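Local coordinates for chorismate synthase (Aquifex aeolicus, PDB 1Q1L), which probably catalyses the anti-1,4-elimination of phosphate from 5-enolpyruvylshikimate-3-phosphate to give chorismate, with reduced FMN as cofactor, at residues A[22-27]-A[146-151]; A[38-43]-A[64-69]; A[9-14]-A[367-372]; A[151-156]-A[161-166]. All coordinates share one frame; numbering follows the deposited sequence. Where two conformers were deposited one is given.

Contact 1. Residues A[22-27]-A[146-151]; sequences LTAILE and VAVGAV
Val148 has the largest share of the contact among the helix residues, because its two methyls serve different partners, Ala24 and Leu26. CG2 lies 3.9 Å from CB of Ala24, while CG1, anti to the backbone N (chi1 167°), is turned to Leu26 and approaches its CD1 at 4.1 Å, the two side chains crossing at a slant. The valine thus straddles two residues on one face of strand 22-27, with Ile25 between them pointing away. Its predecessor in the helix, Ala147, packs instead on Leu82 and Ile84 of the next strand of the sheet, 80-85. The arrangement belongs to the beta-alpha-beta sandwich of chorismate synthase: helix 142-157 lies on one face of the antiparallel sheet, and the segment axes pass 9.1 Å apart at -30°, near enough to parallel for successive helix turns to follow the strand. One turn on from Val148, Val151 reaches Leu26 tip to tip, its CG1 at 3.7 Å from CD2 of the leucine. That same CD2 also comes within 4.2 Å of Val148 CG1, so the forked end of Leu26 bears on two turns of the helix without a strict division of its methyls. Beyond the two segments, Phe11 of strand 10-14 packs on both Leu26 and Val148.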
loop_
_atom_site.group_PDB
_atom_site.type_symbol
_atom_site.label_atom_id
_atom_site.label_comp_id
_atom_site.label_asym_id
_atom_site.label_seq_id
_atom_site.Cartn_x
_atom_site.Cartn_y
_atom_site.Cartn_z
ATOM N N LEU A 22 14.989 -15.426 -13.627
ATOM C CA LEU A 22 13.956 -14.503 -13.167
ATOM C C LEU A 22 13.297 -15.099 -11.936
ATOM O O LEU A 22 13.017 -16.297 -11.893
ATOM C CB LEU A 22 12.907 -14.297 -14.258
ATOM C CG LEU A 22 13.446 -13.919 -15.640
ATOM C CD1 LEU A 22 12.293 -13.851 -16.630
ATOM C CD2 LEU A 22 14.181 -12.593 -15.568
ATOM N N THR A 23 13.057 -14.264 -10.930
ATOM C CA THR A 23 12.426 -14.733 -9.706
ATOM C C THR A 23 11.134 -13.973 -9.437
ATOM O O THR A 23 11.038 -12.777 -9.699
ATOM C CB THR A 23 13.364 -14.559 -8.492
ATOM O OG1 THR A 23 14.637 -15.140 -8.790
ATOM C CG2 THR A 23 12.792 -15.262 -7.261
ATOM N N ALA A 24 10.141 -14.678 -8.909
ATOM C CA ALA A 24 8.864 -14.063 -8.588
ATOM C C ALA A 24 8.299 -14.686 -7.334
ATOM O O ALA A 24 8.464 -15.882 -7.098
ATOM C CB ALA A 24 7.876 -14.251 -9.736
ATOM N N ILE A 25 7.652 -13.855 -6.525
ATOM C CA ILE A 25 6.996 -14.316 -5.315
ATOM C C ILE A 25 5.595 -13.733 -5.369
ATOM O O ILE A 25 5.421 -12.518 -5.487
ATOM C CB ILE A 25 7.701 -13.828 -4.022
ATOM C CG1 ILE A 25 9.102 -14.446 -3.920
ATOM C CG2 ILE A 25 6.870 -14.233 -2.810
ATOM C CD1 ILE A 25 9.894 -14.043 -2.679
ATOM N N LEU A 26 4.608 -14.618 -5.301
ATOM C CA LEU A 26 3.197 -14.261 -5.341
ATOM C C LEU A 26 2.563 -14.654 -4.018
ATOM O O LEU A 26 2.698 -15.792 -3.581
ATOM C CB LEU A 26 2.489 -15.021 -6.471
ATOM C CG LEU A 26 0.958 -14.943 -6.451
ATOM C CD1 LEU A 26 0.523 -13.492 -6.583
ATOM C CD2 LEU A 26 0.375 -15.779 -7.576
ATOM N N GLU A 27 1.857 -13.720 -3.393
ATOM C CA GLU A 27 1.216 -13.999 -2.118
ATOM C C GLU A 27 -0.266 -13.655 -2.141
ATOM O O GLU A 27 -0.665 -12.635 -2.697
ATOM C CB GLU A 27 1.896 -13.196 -1.008
ATOM C CG GLU A 27 1.368 -13.509 0.376
ATOM C CD GLU A 27 1.960 -12.610 1.445
ATOM O OE1 GLU A 27 1.515 -11.450 1.559
ATOM O OE2 GLU A 27 2.876 -13.062 2.167
ATOM N N VAL A 146 4.138 -13.429 -16.738
ATOM C CA VAL A 146 3.311 -14.504 -17.276
ATOM C C VAL A 146 3.220 -15.668 -16.289
ATOM O O VAL A 146 2.181 -16.317 -16.181
ATOM C CB VAL A 146 3.864 -14.987 -18.648
ATOM C CG1 VAL A 146 3.164 -16.263 -19.090
ATOM C CG2 VAL A 146 3.651 -13.898 -19.695
ATOM N N ALA A 147 4.300 -15.926 -15.561
ATOM C CA ALA A 147 4.305 -17.014 -14.579
ATOM C C ALA A 147 3.337 -16.695 -13.433
ATOM O O ALA A 147 2.561 -17.552 -12.999
ATOM C CB ALA A 147 5.728 -17.231 -14.038
ATOM N N VAL A 148 3.393 -15.465 -12.928
ATOM C CA VAL A 148 2.491 -15.057 -11.855
ATOM C C VAL A 148 1.064 -15.116 -12.389
ATOM O O VAL A 148 0.142 -15.570 -11.699
ATOM C CB VAL A 148 2.800 -13.618 -11.369
ATOM C CG1 VAL A 148 1.667 -13.100 -10.482
ATOM C CG2 VAL A 148 4.122 -13.603 -10.588
ATOM N N GLY A 149 0.893 -14.660 -13.628
ATOM C CA GLY A 149 -0.418 -14.673 -14.250
ATOM C C GLY A 149 -0.958 -16.073 -14.468
ATOM O O GLY A 149 -2.169 -16.302 -14.383
ATOM N N ALA A 150 -0.072 -17.022 -14.749
ATOM C CA ALA A 150 -0.496 -18.405 -14.961
ATOM C C ALA A 150 -1.162 -18.933 -13.699
ATOM O O ALA A 150 -2.139 -19.682 -13.762
ATOM C CB ALA A 150 0.713 -19.285 -15.329
ATOM N N VAL A 151 -0.634 -18.543 -12.542
ATOM C CA VAL A 151 -1.210 -18.990 -11.277
ATOM C C VAL A 151 -2.588 -18.357 -11.100
ATOM O O VAL A 151 -3.546 -19.017 -10.698
ATOM C CB VAL A 151 -0.296 -18.596 -10.075
ATOM C CG1 VAL A 151 -0.908 -19.073 -8.766
ATOM C CG2 VAL A 151 1.085 -19.211 -10.259
#

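Contact 2. Residues A[38-43]-A[64-69]; sequences EEINHE and AEILSG
With CG set beside its backbone N and anti to the carbonyl carbon (chi1 -62°), Asn41 carries its amide from the flank of helix segment 38-43 across to Ala64. Ile40 has a matching first torsion, which places CG2 against Ala64, while its extended CG1-CD1 arm runs out to Ile66. The polar link is short and straight: Ala64 N donates to Asn41 OD1 at 2.7 Å, with an N-H...O angle of 170°. The donor sits slightly off the carbonyl plane and well out beyond the oxygen, at a C=O...N angle of 156°. Beside this bond, Ala64 CB packs on Ile40 CG2 at 3.7 Å, so a single residue is gripped through both its backbone and its methyl. Farther along, CD1 of Ile40 and CD1 of Ile66 meet more loosely, 4.3 Å apart. With an alanine at Asn41 the Ala64 amide is likely to lose its acceptor, and Ala64 to be tied less firmly to the helix. The same pattern, a helix side chain accepting from a strand amide, recurs one turn earlier, where Glu37 OE2 binds Ile66 N. Strand 64-68 is the outermost of its four-stranded sheet within the chain, next to strand 80-85, whose Leu82 touches both isoleucines; Ile40 also packs against helix 142-157 through Ala147 and Val151.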
loop_
_atom_site.group_PDB
_atom_site.type_symbol
_atom_site.label_atom_id
_atom_site.label_comp_id
_atom_site.label_asym_id
_atom_site.label_seq_id
_atom_site.Cartn_x
_atom_site.Cartn_y
_atom_site.Cartn_z
ATOM N N GLU A 38 3.685 -27.526 -14.866
ATOM C CA GLU A 38 3.269 -27.661 -16.264
ATOM C C GLU A 38 2.281 -26.572 -16.672
ATOM O O GLU A 38 2.370 -26.033 -17.772
ATOM C CB GLU A 38 2.658 -29.043 -16.513
ATOM C CG GLU A 38 1.949 -29.194 -17.865
ATOM C CD GLU A 38 2.735 -28.602 -19.031
ATOM O OE1 GLU A 38 3.963 -28.831 -19.114
ATOM O OE2 GLU A 38 2.121 -27.912 -19.873
ATOM N N GLU A 39 1.339 -26.256 -15.788
ATOM C CA GLU A 39 0.360 -25.210 -16.069
ATOM C C GLU A 39 1.088 -23.884 -16.263
ATOM O O GLU A 39 0.741 -23.087 -17.137
ATOM C CB GLU A 39 -0.630 -25.086 -14.913
ATOM C CG GLU A 39 -1.625 -26.226 -14.830
ATOM C CD GLU A 39 -2.375 -26.253 -13.513
ATOM O OE1 GLU A 39 -3.590 -26.548 -13.533
ATOM O OE2 GLU A 39 -1.748 -25.995 -12.461
ATOM N N ILE A 40 2.107 -23.652 -15.444
ATOM C CA ILE A 40 2.874 -22.422 -15.537
ATOM C C ILE A 40 3.723 -22.453 -16.800
ATOM O O ILE A 40 3.747 -21.488 -17.566
ATOM C CB ILE A 40 3.779 -22.237 -14.304
ATOM C CG1 ILE A 40 2.905 -22.124 -13.047
ATOM C CG2 ILE A 40 4.654 -21.001 -14.480
ATOM C CD1 ILE A 40 3.684 -21.905 -11.755
ATOM N N ASN A 41 4.407 -23.572 -17.022
ATOM C CA ASN A 41 5.248 -23.717 -18.200
ATOM C C ASN A 41 4.443 -23.547 -19.486
ATOM O O ASN A 41 4.927 -22.969 -20.458
ATOM C CB ASN A 41 5.939 -25.084 -18.195
ATOM C CG ASN A 41 6.870 -25.261 -17.007
ATOM O OD1 ASN A 41 7.440 -24.294 -16.500
ATOM N ND2 ASN A 41 7.044 -26.503 -16.569
ATOM N N HIS A 42 3.212 -24.041 -19.497
ATOM C CA HIS A 42 2.392 -23.905 -20.694
ATOM C C HIS A 42 2.268 -22.438 -21.106
ATOM O O HIS A 42 2.365 -22.110 -22.287
ATOM C CB HIS A 42 0.996 -24.475 -20.478
ATOM C CG HIS A 42 0.155 -24.458 -21.717
ATOM N ND1 HIS A 42 -1.213 -24.297 -21.691
ATOM C CD2 HIS A 42 0.494 -24.572 -23.023
ATOM C CE1 HIS A 42 -1.680 -24.310 -22.926
ATOM N NE2 HIS A 42 -0.665 -24.476 -23.753
ATOM N N GLU A 43 2.049 -21.554 -20.133
ATOM C CA GLU A 43 1.921 -20.132 -20.440
ATOM C C GLU A 43 3.265 -19.553 -20.879
ATOM O O GLU A 43 3.326 -18.723 -21.786
ATOM C CB GLU A 43 1.388 -19.357 -19.229
ATOM C CG GLU A 43 -0.046 -19.685 -18.850
ATOM C CD GLU A 43 -1.034 -19.436 -19.979
ATOM O OE1 GLU A 43 -0.869 -18.439 -20.713
ATOM O OE2 GLU A 43 -1.989 -20.229 -20.126
ATOM N N ALA A 64 9.511 -22.918 -15.381
ATOM C CA ALA A 64 9.521 -22.348 -14.051
ATOM C C ALA A 64 9.608 -23.461 -13.024
ATOM O O ALA A 64 9.017 -24.526 -13.193
ATOM C CB ALA A 64 8.261 -21.532 -13.822
ATOM N N GLU A 65 10.375 -23.220 -11.971
ATOM C CA GLU A 65 10.494 -24.191 -10.902
ATOM C C GLU A 65 9.787 -23.583 -9.708
ATOM O O GLU A 65 10.025 -22.429 -9.370
ATOM C CB GLU A 65 11.965 -24.464 -10.556
ATOM C CG GLU A 65 12.141 -25.105 -9.178
ATOM C CD GLU A 65 13.535 -25.659 -8.927
ATOM O OE1 GLU A 65 14.532 -24.992 -9.277
ATOM O OE2 GLU A 65 13.626 -26.764 -8.358
ATOM N N ILE A 66 8.897 -24.345 -9.085
ATOM C CA ILE A 66 8.194 -23.845 -7.914
ATOM C C ILE A 66 9.108 -24.073 -6.718
ATOM O O ILE A 66 9.509 -25.203 -6.445
ATOM C CB ILE A 66 6.860 -24.579 -7.703
ATOM C CG1 ILE A 66 5.916 -24.283 -8.875
ATOM C CG2 ILE A 66 6.235 -24.153 -6.376
ATOM C CD1 ILE A 66 4.539 -24.930 -8.754
ATOM N N LEU A 67 9.436 -22.996 -6.013
ATOM C CA LEU A 67 10.325 -23.071 -4.858
ATOM C C LEU A 67 9.610 -23.157 -3.510
ATOM O O LEU A 67 10.233 -23.464 -2.493
ATOM C CB LEU A 67 11.254 -21.857 -4.845
ATOM C CG LEU A 67 12.104 -21.605 -6.092
ATOM C CD1 LEU A 67 12.829 -20.276 -5.937
ATOM C CD2 LEU A 67 13.096 -22.744 -6.295
ATOM N N SER A 68 8.314 -22.871 -3.496
ATOM C CA SER A 68 7.560 -22.913 -2.254
ATOM C C SER A 68 6.091 -22.647 -2.502
ATOM O O SER A 68 5.697 -22.295 -3.612
ATOM C CB SER A 68 8.077 -21.854 -1.281
ATOM O OG SER A 68 7.684 -20.554 -1.697
ATOM N N GLY A 69 5.292 -22.816 -1.451
ATOM C CA GLY A 69 3.866 -22.560 -1.534
ATOM C C GLY A 69 3.003 -23.686 -2.059
ATOM O O GLY A 69 1.780 -23.570 -2.073
#

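Contact 3. Residues A[9-14]-A[367-372]; sequences LRFLTA and LAIVLA
Apolar packing carries the meeting of Phe11 with Ile369 and of Leu9 with Ala372. The aromatic ring and the isoleucine come from opposite directions, one from the strand and one from the helix. Two methyls of Ile369 attend the same end of the ring: CG2 lies 3.8 Å from Phe11 CE2, approaching obliquely, and CD1 lies 4.0 Å from that same carbon and 4.1 Å from CZ. Phe11 owes its place to a first torsion of 81°, with CG between the backbone N and the carbonyl carbon, which lays the ring against the isoleucine. Within its own strand, Thr13 CG2 lies in the ring plane, at its edge. Phe11 also meets Trp248 of the fourth subunit, the two ring planes about 5° apart, which brings the tetramer interface up to this buried contact. The second apolar pair lies one helix turn on: Leu9 CD1 stands 4.0 Å from Ala372 CB. The small alanine lets the leucine methyl come close to the helix backbone, at 4.1 Å from the carbonyl oxygen of Ile369, a van der Waals approach only.

One polar tie adjoins the packing: Leu9 N donates to OD1 of Asp373, the next residue of the helix, and so holds the residue just before strand 10-14 beside the apolar pair. In the fold, strand 10-14, outermost of the four within the chain, is joined here to the long helix 356-379, with helix 142-157 alongside: Val148 packs on Ile369, and Phe155 on Ala372.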
loop_
_atom_site.group_PDB
_atom_site.type_symbol
_atom_site.label_atom_id
_atom_site.label_comp_id
_atom_site.label_asym_id
_atom_site.label_seq_id
_atom_site.Cartn_x
_atom_site.Cartn_y
_atom_site.Cartn_z
ATOM N N LEU A 9 -4.001 -9.343 -3.693
ATOM C CA LEU A 9 -2.803 -10.111 -4.003
ATOM C C LEU A 9 -1.580 -9.218 -3.921
ATOM O O LEU A 9 -1.694 -7.991 -3.956
ATOM C CB LEU A 9 -2.879 -10.700 -5.412
ATOM C CG LEU A 9 -3.931 -11.768 -5.700
ATOM C CD1 LEU A 9 -3.894 -12.088 -7.182
ATOM C CD2 LEU A 9 -3.670 -13.011 -4.853
ATOM N N ARG A 10 -0.413 -9.841 -3.807
ATOM C CA ARG A 10 0.844 -9.107 -3.734
ATOM C C ARG A 10 1.868 -9.960 -4.461
ATOM O O ARG A 10 1.856 -11.188 -4.350
ATOM C CB ARG A 10 1.321 -8.945 -2.284
ATOM C CG ARG A 10 0.236 -8.704 -1.255
ATOM C CD ARG A 10 0.755 -9.013 0.153
ATOM N NE ARG A 10 1.654 -7.983 0.657
ATOM C CZ ARG A 10 2.240 -8.014 1.854
ATOM N NH1 ARG A 10 2.037 -9.030 2.682
ATOM N NH2 ARG A 10 3.007 -7.004 2.237
ATOM N N PHE A 11 2.743 -9.321 -5.219
ATOM C CA PHE A 11 3.776 -10.068 -5.891
ATOM C C PHE A 11 4.915 -9.158 -6.281
ATOM O O PHE A 11 4.744 -7.949 -6.413
ATOM C CB PHE A 11 3.202 -10.835 -7.106
ATOM C CG PHE A 11 3.022 -10.006 -8.357
ATOM C CD1 PHE A 11 4.080 -9.806 -9.234
ATOM C CD2 PHE A 11 1.778 -9.470 -8.679
ATOM C CE1 PHE A 11 3.906 -9.085 -10.421
ATOM C CE2 PHE A 11 1.590 -8.748 -9.862
ATOM C CZ PHE A 11 2.656 -8.556 -10.735
ATOM N N LEU A 12 6.097 -9.743 -6.401
ATOM C CA LEU A 12 7.279 -9.012 -6.812
ATOM C C LEU A 12 8.010 -9.915 -7.777
ATOM O O LEU A 12 7.943 -11.137 -7.645
ATOM C CB LEU A 12 8.189 -8.708 -5.623
ATOM C CG LEU A 12 7.718 -7.634 -4.648
ATOM C CD1 LEU A 12 8.689 -7.565 -3.471
ATOM C CD2 LEU A 12 7.627 -6.284 -5.373
ATOM N N THR A 13 8.671 -9.319 -8.763
ATOM C CA THR A 13 9.453 -10.086 -9.726
ATOM C C THR A 13 10.840 -9.463 -9.728
ATOM O O THR A 13 11.008 -8.314 -9.313
ATOM C CB THR A 13 8.883 -10.002 -11.161
ATOM O OG1 THR A 13 9.041 -8.669 -11.662
ATOM C CG2 THR A 13 7.414 -10.380 -11.179
ATOM N N ALA A 14 11.826 -10.221 -10.198
ATOM C CA ALA A 14 13.202 -9.743 -10.249
ATOM C C ALA A 14 14.001 -10.565 -11.245
ATOM O O ALA A 14 13.573 -11.644 -11.652
ATOM C CB ALA A 14 13.845 -9.846 -8.866
ATOM N N LEU A 367 -4.324 -9.259 -17.218
ATOM C CA LEU A 367 -5.754 -9.241 -16.971
ATOM C C LEU A 367 -6.137 -10.277 -15.913
ATOM O O LEU A 367 -7.009 -10.029 -15.090
ATOM C CB LEU A 367 -6.533 -9.519 -18.259
ATOM C CG LEU A 367 -8.052 -9.517 -18.047
ATOM C CD1 LEU A 367 -8.481 -8.151 -17.494
ATOM C CD2 LEU A 367 -8.773 -9.810 -19.370
ATOM N N ALA A 368 -5.492 -11.441 -15.945
ATOM C CA ALA A 368 -5.787 -12.488 -14.976
ATOM C C ALA A 368 -5.376 -12.049 -13.565
ATOM O O ALA A 368 -6.035 -12.383 -12.581
ATOM C CB ALA A 368 -5.063 -13.782 -15.362
ATOM N N ILE A 369 -4.289 -11.296 -13.473
ATOM C CA ILE A 369 -3.814 -10.818 -12.178
ATOM C C ILE A 369 -4.793 -9.799 -11.598
ATOM O O ILE A 369 -5.161 -9.870 -10.423
ATOM C CB ILE A 369 -2.415 -10.187 -12.313
ATOM C CG1 ILE A 369 -1.399 -11.282 -12.676
ATOM C CG2 ILE A 369 -1.997 -9.517 -10.988
ATOM C CD1 ILE A 369 -0.002 -10.765 -12.925
ATOM N N VAL A 370 -5.226 -8.862 -12.433
ATOM C CA VAL A 370 -6.163 -7.834 -12.002
ATOM C C VAL A 370 -7.484 -8.452 -11.575
ATOM O O VAL A 370 -8.038 -8.105 -10.527
ATOM C CB VAL A 370 -6.424 -6.805 -13.137
ATOM C CG1 VAL A 370 -7.485 -5.791 -12.709
ATOM C CG2 VAL A 370 -5.137 -6.073 -13.467
ATOM N N LEU A 371 -7.984 -9.388 -12.376
ATOM C CA LEU A 371 -9.257 -10.014 -12.069
ATOM C C LEU A 371 -9.199 -10.917 -10.853
ATOM O O LEU A 371 -10.142 -10.932 -10.058
ATOM C CB LEU A 371 -9.780 -10.784 -13.282
ATOM C CG LEU A 371 -10.095 -9.887 -14.492
ATOM C CD1 LEU A 371 -10.763 -10.711 -15.584
ATOM C CD2 LEU A 371 -11.026 -8.752 -14.069
ATOM N N ALA A 372 -8.110 -11.671 -10.705
ATOM C CA ALA A 372 -7.964 -12.556 -9.554
ATOM C C ALA A 372 -7.917 -11.683 -8.307
ATOM O O ALA A 372 -8.535 -11.995 -7.286
ATOM C CB ALA A 372 -6.674 -13.388 -9.670
#

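Contact 4. Residues A[151-156]-A[161-166]; sequences VCKKFL and IKIGSF
Leu156 packs closely against both Ile161 and Ile163, filling the inner side of a short helix-to-strand connection. Its CG lies anti to the carbonyl carbon and beside the backbone N (chi1 -72°), which sets the methyls over the isoleucines. CD1 of Leu156 meets Ile163 CD1 at 3.6 Å, and its CB and CD2 lie across Ile161, with CB 4.0 Å from CG2. The backbone closes the same corner: Ile161 N donates to Leu156 O at 3.1 Å, a bent bond (146° at the hydrogen) whose donor stands above the carbonyl plane. Were Leu156 an alanine, a gap would probably open between the two isoleucines, leaving Ile163 CD1 without this neighbour.

The outer side is looser and hydrated. One water donates to both Lys153 O and Ile161 O, the latter at 2.6 Å. A second accepts from Lys153 NZ and donates to Ile163 O at 2.7 Å. The lysine's extended chain only brushes the strand, CE to Ile163 CG2 at 4.3 Å; its ammonium forms a salt bridge with Glu364.

A short loop joins helix 142-157 to strand 162-170, which pairs with strand 229-236 in the five-stranded sheet, while Ala368 of helix 356-379 packs on both Lys153 and Ile163.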
loop_
_atom_site.group_PDB
_atom_site.type_symbol
_atom_site.label_atom_id
_atom_site.label_comp_id
_atom_site.label_asym_id
_atom_site.label_seq_id
_atom_site.Cartn_x
_atom_site.Cartn_y
_atom_site.Cartn_z
ATOM N N VAL A 151 -0.634 -18.543 -12.542
ATOM C CA VAL A 151 -1.210 -18.990 -11.277
ATOM C C VAL A 151 -2.588 -18.357 -11.100
ATOM O O VAL A 151 -3.546 -19.017 -10.698
ATOM C CB VAL A 151 -0.296 -18.596 -10.075
ATOM C CG1 VAL A 151 -0.908 -19.073 -8.766
ATOM C CG2 VAL A 151 1.085 -19.211 -10.259
ATOM N N CYS A 152 -2.687 -17.072 -11.413
ATOM C CA CYS A 152 -3.953 -16.367 -11.278
ATOM C C CYS A 152 -5.007 -16.935 -12.219
ATOM O O CYS A 152 -6.184 -17.008 -11.866
ATOM C CB CYS A 152 -3.741 -14.878 -11.527
ATOM S SG CYS A 152 -2.641 -14.145 -10.293
ATOM N N LYS A 153 -4.589 -17.348 -13.412
ATOM C CA LYS A 153 -5.528 -17.944 -14.360
ATOM C C LYS A 153 -6.071 -19.246 -13.783
ATOM O O LYS A 153 -7.267 -19.513 -13.858
ATOM C CB LYS A 153 -4.852 -18.254 -15.694
ATOM C CG LYS A 153 -4.593 -17.063 -16.593
ATOM C CD LYS A 153 -4.131 -17.549 -17.963
ATOM C CE LYS A 153 -3.869 -16.399 -18.916
ATOM N NZ LYS A 153 -3.416 -16.895 -20.246
ATOM N N LYS A 154 -5.191 -20.070 -13.221
ATOM C CA LYS A 154 -5.638 -21.332 -12.637
ATOM C C LYS A 154 -6.675 -21.031 -11.563
ATOM O O LYS A 154 -7.725 -21.673 -11.488
ATOM C CB LYS A 154 -4.460 -22.098 -12.028
ATOM C CG LYS A 154 -4.849 -23.475 -11.495
ATOM C CD LYS A 154 -5.538 -24.307 -12.584
ATOM C CE LYS A 154 -6.122 -25.603 -12.027
ATOM N NZ LYS A 154 -5.070 -26.500 -11.472
ATOM N N PHE A 155 -6.380 -20.040 -10.731
ATOM C CA PHE A 155 -7.301 -19.639 -9.672
ATOM C C PHE A 155 -8.670 -19.245 -10.248
ATOM O O PHE A 155 -9.712 -19.703 -9.776
ATOM C CB PHE A 155 -6.710 -18.458 -8.887
ATOM C CG PHE A 155 -7.674 -17.837 -7.916
ATOM C CD1 PHE A 155 -8.093 -18.533 -6.782
ATOM C CD2 PHE A 155 -8.198 -16.568 -8.158
ATOM C CE1 PHE A 155 -9.024 -17.971 -5.906
ATOM C CE2 PHE A 155 -9.125 -16.000 -7.290
ATOM C CZ PHE A 155 -9.542 -16.702 -6.161
ATOM N N LEU A 156 -8.656 -18.406 -11.278
ATOM C CA LEU A 156 -9.882 -17.926 -11.915
ATOM C C LEU A 156 -10.710 -19.015 -12.581
ATOM O O LEU A 156 -11.943 -18.958 -12.582
ATOM C CB LEU A 156 -9.554 -16.867 -12.966
ATOM C CG LEU A 156 -9.093 -15.495 -12.491
ATOM C CD1 LEU A 156 -8.700 -14.653 -13.698
ATOM C CD2 LEU A 156 -10.205 -14.823 -11.701
ATOM N N ILE A 161 -14.103 -18.782 -14.774
ATOM C CA ILE A 161 -13.665 -17.561 -15.449
ATOM C C ILE A 161 -12.536 -17.888 -16.428
ATOM O O ILE A 161 -11.483 -18.400 -16.047
ATOM C CB ILE A 161 -13.223 -16.487 -14.414
ATOM C CG1 ILE A 161 -14.456 -15.983 -13.643
ATOM C CG2 ILE A 161 -12.503 -15.338 -15.110
ATOM C CD1 ILE A 161 -14.148 -15.055 -12.479
ATOM N N LYS A 162 -12.778 -17.595 -17.701
ATOM C CA LYS A 162 -11.760 -17.880 -18.804
ATOM C C LYS A 162 -11.138 -16.509 -19.435
ATOM O O LYS A 162 -11.903 -15.489 -19.745
ATOM C CB LYS A 162 -12.471 -18.841 -20.034
ATOM C CG LYS A 162 -13.256 -20.385 -19.428
ATOM C CD LYS A 162 -14.203 -21.250 -20.756
ATOM C CE LYS A 162 -15.212 -22.643 -20.085
ATOM N NZ LYS A 162 -16.277 -22.153 -18.832
ATOM N N ILE A 163 -9.825 -16.507 -19.616
ATOM C CA ILE A 163 -9.147 -15.363 -20.173
ATOM C C ILE A 163 -8.497 -15.803 -21.475
ATOM O O ILE A 163 -7.961 -16.906 -21.568
ATOM C CB ILE A 163 -8.113 -14.815 -19.170
ATOM C CG1 ILE A 163 -8.873 -14.186 -17.989
ATOM C CG2 ILE A 163 -7.191 -13.840 -19.851
ATOM C CD1 ILE A 163 -8.020 -13.456 -17.000
ATOM N N GLY A 164 -8.577 -14.952 -22.490
ATOM C CA GLY A 164 -7.987 -15.287 -23.768
ATOM C C GLY A 164 -7.710 -14.023 -24.531
ATOM O O GLY A 164 -8.009 -12.932 -24.040
ATOM N N SER A 165 -7.154 -14.161 -25.733
ATOM C CA SER A 165 -6.834 -13.005 -26.554
ATOM C C SER A 165 -6.508 -13.412 -27.988
ATOM O O SER A 165 -6.503 -14.592 -28.336
ATOM C CB SER A 165 -5.634 -12.261 -25.967
ATOM O OG SER A 165 -4.463 -13.055 -26.049
ATOM N N PHE A 166 -6.232 -12.414 -28.814
ATOM C CA PHE A 166 -5.886 -12.650 -30.211
ATOM C C PHE A 166 -5.467 -11.341 -30.845
ATOM O O PHE A 166 -5.933 -10.275 -30.445
ATOM C CB PHE A 166 -7.078 -13.264 -30.962
ATOM C CG PHE A 166 -8.377 -12.559 -30.721
ATOM C CD1 PHE A 166 -8.677 -11.374 -31.381
ATOM C CD2 PHE A 166 -9.288 -13.062 -29.799
ATOM C CE1 PHE A 166 -9.868 -10.697 -31.120
ATOM C CE2 PHE A 166 -10.478 -12.393 -29.530
ATOM C CZ PHE A 166 -10.767 -11.212 -30.192
HETATM O O HOH W 1 -8.856 -18.486 -15.980
HETATM O O HOH W 2 -5.984 -18.540 -20.883
#

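In the fold
Helix 142-157 is the common thread: contact 1 uses its middle and contact 4 its end, with Val151 shared, their centres about 14 Å apart. Contacts 1, 2 and 3 all reach the four-stranded sheet, whereas contact 4 leads into the five-stranded one, so the helices between them join the two sheets of the sandwich. Contacts 1 and 3, centres about 7 Å apart, are linked by a salt bridge between Glu27 OE1 and Arg10 NH1 at 2.7 Å. Another, between Glu43 OE1 and Lys153 NZ at 3.0 Å, connects contacts 2 and 4. The predicted FMN-binding Arg136 lies near, its side chain about 8 Å from that of Phe11 and about 9 Å from that of Ala24.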